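Local coordinates for protein ABC transporter (Caldanaerobius, PDB 4G68) that probably captures xylose-containing oligosaccharides outside the cell as the solute-binding component of an ABC transporter, at residues B[41-46]-B[70-75]. Numbering follows the deposited sequence.
Sequences LTFWNL and VQIVES. With XYS (alpha-D-xylopyranose), chain E.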
loop_
_atom_site.group_PDB
_atom_site.type_symbol
_atom_site.label_atom_id
_atom_site.label_comp_id
_atom_site.label_asym_id
_atom_site.label_seq_id
_atom_site.Cartn_x
_atom_site.Cartn_y
_atom_site.Cartn_z
ATOM N N LEU B 41 -23.367 -8.313 13.390
ATOM C CA LEU B 41 -22.615 -7.166 12.883
ATOM C C LEU B 41 -22.186 -7.461 11.474
ATOM O O LEU B 41 -21.801 -8.575 11.158
ATOM C CB LEU B 41 -21.317 -7.012 13.718
ATOM C CG LEU B 41 -21.455 -6.695 15.227
ATOM C CD1 LEU B 41 -20.108 -6.783 15.920
ATOM C CD2 LEU B 41 -22.020 -5.292 15.467
ATOM N N THR B 42 -22.186 -6.436 10.619
ATOM C CA THR B 42 -21.587 -6.614 9.302
ATOM C C THR B 42 -20.147 -6.049 9.275
ATOM O O THR B 42 -19.848 -5.056 9.984
ATOM C CB THR B 42 -22.379 -5.850 8.242
ATOM O OG1 THR B 42 -22.656 -4.506 8.706
ATOM C CG2 THR B 42 -23.716 -6.608 7.944
ATOM N N PHE B 43 -19.290 -6.693 8.495
ATOM C CA PHE B 43 -17.849 -6.348 8.387
ATOM C C PHE B 43 -17.430 -6.427 6.938
ATOM O O PHE B 43 -17.582 -7.487 6.328
ATOM C CB PHE B 43 -17.020 -7.345 9.197
ATOM C CG PHE B 43 -15.522 -7.260 8.972
ATOM C CD1 PHE B 43 -14.852 -6.016 8.908
ATOM C CD2 PHE B 43 -14.772 -8.449 8.924
ATOM C CE1 PHE B 43 -13.460 -5.971 8.776
ATOM C CE2 PHE B 43 -13.359 -8.420 8.770
ATOM C CZ PHE B 43 -12.725 -7.150 8.655
ATOM N N TRP B 44 -16.953 -5.314 6.350
ATOM C CA TRP B 44 -16.478 -5.363 4.957
ATOM C C TRP B 44 -14.974 -5.292 4.860
ATOM O O TRP B 44 -14.345 -4.528 5.623
ATOM C CB TRP B 44 -17.027 -4.290 4.081
ATOM C CG TRP B 44 -18.535 -4.333 3.916
ATOM C CD1 TRP B 44 -19.433 -5.296 4.357
ATOM C CD2 TRP B 44 -19.342 -3.297 3.275
ATOM N NE1 TRP B 44 -20.746 -4.898 4.005
ATOM C CE2 TRP B 44 -20.702 -3.722 3.335
ATOM C CE3 TRP B 44 -19.040 -2.128 2.595
ATOM C CZ2 TRP B 44 -21.735 -2.943 2.803
ATOM C CZ3 TRP B 44 -20.078 -1.330 2.091
ATOM C CH2 TRP B 44 -21.405 -1.750 2.202
ATOM N N ASN B 45 -14.400 -6.111 3.995
ATOM C CA ASN B 45 -12.926 -6.060 3.827
ATOM C C ASN B 45 -12.546 -6.455 2.388
ATOM O O ASN B 45 -13.400 -6.932 1.621
ATOM C CB ASN B 45 -12.155 -6.885 4.894
ATOM C CG ASN B 45 -12.443 -8.404 4.757
ATOM O OD1 ASN B 45 -11.870 -9.074 3.911
ATOM N ND2 ASN B 45 -13.408 -8.898 5.523
ATOM N N LEU B 46 -11.277 -6.349 2.034
ATOM C CA LEU B 46 -10.864 -6.591 0.687
ATOM C C LEU B 46 -9.960 -7.761 0.525
ATOM O O LEU B 46 -9.275 -7.904 -0.517
ATOM C CB LEU B 46 -10.256 -5.258 0.126
ATOM C CG LEU B 46 -9.054 -4.662 0.863
ATOM C CD1 LEU B 46 -7.913 -5.665 1.111
ATOM C CD2 LEU B 46 -8.406 -3.630 -0.053
ATOM N N VAL B 70 -23.195 -12.325 19.507
ATOM C CA VAL B 70 -22.737 -11.155 18.716
ATOM C C VAL B 70 -22.007 -11.789 17.550
ATOM O O VAL B 70 -20.829 -12.085 17.654
ATOM C CB VAL B 70 -21.765 -10.207 19.508
ATOM C CG1 VAL B 70 -21.293 -9.042 18.596
ATOM C CG2 VAL B 70 -22.341 -9.707 20.825
ATOM N N GLN B 71 -22.724 -12.099 16.490
ATOM C CA GLN B 71 -22.132 -12.748 15.345
ATOM C C GLN B 71 -21.619 -11.677 14.360
ATOM O O GLN B 71 -22.057 -10.508 14.450
ATOM C CB GLN B 71 -23.115 -13.652 14.642
ATOM C CG GLN B 71 -23.618 -14.723 15.575
ATOM C CD GLN B 71 -22.557 -15.749 15.807
ATOM O OE1 GLN B 71 -21.954 -15.762 16.922
ATOM N NE2 GLN B 71 -22.285 -16.580 14.839
ATOM N N ILE B 72 -20.642 -12.075 13.541
ATOM C CA ILE B 72 -20.094 -11.226 12.499
ATOM C C ILE B 72 -20.396 -11.923 11.168
ATOM O O ILE B 72 -20.140 -13.094 11.038
ATOM C CB ILE B 72 -18.552 -11.021 12.611
ATOM C CG1 ILE B 72 -18.201 -10.148 13.829
ATOM C CG2 ILE B 72 -18.056 -10.302 11.345
ATOM C CD1 ILE B 72 -16.707 -10.106 14.163
ATOM N N VAL B 73 -20.860 -11.143 10.175
ATOM C CA VAL B 73 -20.937 -11.649 8.786
ATOM C C VAL B 73 -20.146 -10.695 7.896
ATOM O O VAL B 73 -20.301 -9.476 8.023
ATOM C CB VAL B 73 -22.353 -11.606 8.293
ATOM C CG1 VAL B 73 -22.418 -11.930 6.787
ATOM C CG2 VAL B 73 -23.190 -12.581 9.071
ATOM N N GLU B 74 -19.263 -11.254 7.085
ATOM C CA GLU B 74 -18.363 -10.409 6.263
ATOM C C GLU B 74 -18.819 -10.410 4.851
ATOM O O GLU B 74 -19.484 -11.347 4.367
ATOM C CB GLU B 74 -16.866 -10.832 6.429
ATOM C CG GLU B 74 -16.594 -12.308 5.986
ATOM C CD GLU B 74 -15.143 -12.654 5.635
ATOM O OE1 GLU B 74 -14.309 -11.777 5.545
ATOM O OE2 GLU B 74 -14.825 -13.886 5.426
ATOM N N SER B 75 -18.508 -9.315 4.145
ATOM C CA SER B 75 -18.650 -9.287 2.669
ATOM C C SER B 75 -17.276 -8.813 2.158
ATOM O O SER B 75 -16.796 -7.752 2.580
ATOM C CB SER B 75 -19.795 -8.362 2.279
ATOM O OG SER B 75 -19.800 -8.069 0.890
HETATM C C1 XYS E . -5.159 -10.155 -0.321
HETATM C C2 XYS E . -5.840 -9.098 -1.202
HETATM C C3 XYS E . -4.991 -7.847 -1.423
HETATM C C4 XYS E . -4.303 -7.422 -0.123
HETATM C C5 XYS E . -3.478 -8.579 0.432
HETATM O O1 XYS E . -4.941 -11.385 -0.908
HETATM O O2 XYS E . -6.327 -9.543 -2.400
HETATM O O3 XYS E . -5.851 -6.897 -1.956
HETATM O O4 XYS E . -3.635 -6.201 -0.213
HETATM O O5 XYS E . -4.104 -9.785 0.493
#
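The side chains of Phe43 and Glu74 run side by side, meeting obliquely at Phe43 CD2 and Glu74 CB (4.0 Å), with ring and carboxylate planes 9° apart and Ile72 CG2 against Phe43 CB. On the other face of the sheet, the Trp44 indole meets Ser75 obliquely, CD1 3.7 Å from Ser75 CB, and Lys85 of helix 79-91 makes a cation-pi contact with it. Strands 41-45 and 71-75 are parallel neighbours in a right-handed beta-alpha-beta crossover, part of the alpha/beta architecture of periplasmic-binding-protein lobes. Helix 52-66 links the two and packs on Phe43, Ile72 and Glu74, while helix 332-353 also touches Phe43. Backbone bonds step along the pair from Leu41 N to Gln71 O (2.8 Å) as far as Asn45 N to Ser75 O (3.2 Å). At the start of the pair, Leu41 CD1 lies 3.7 Å from Val70 CG1. Asn45 turns its amide between its own backbone N and carbonyl carbon (chi1 66°), which brings ND2 to the extended Glu74 chain, while OD1 takes the N-H of Phe47. A leucine here would probably leave the Glu74 carboxylate without this donor and the Phe47 amide without its acceptor, where the strand runs out toward the bound xylose units. The ND2 bond to Glu74 OE1 is 3.0 Å long and nearly straight at 170°, with OE1 lying in the Asn45 amide plane.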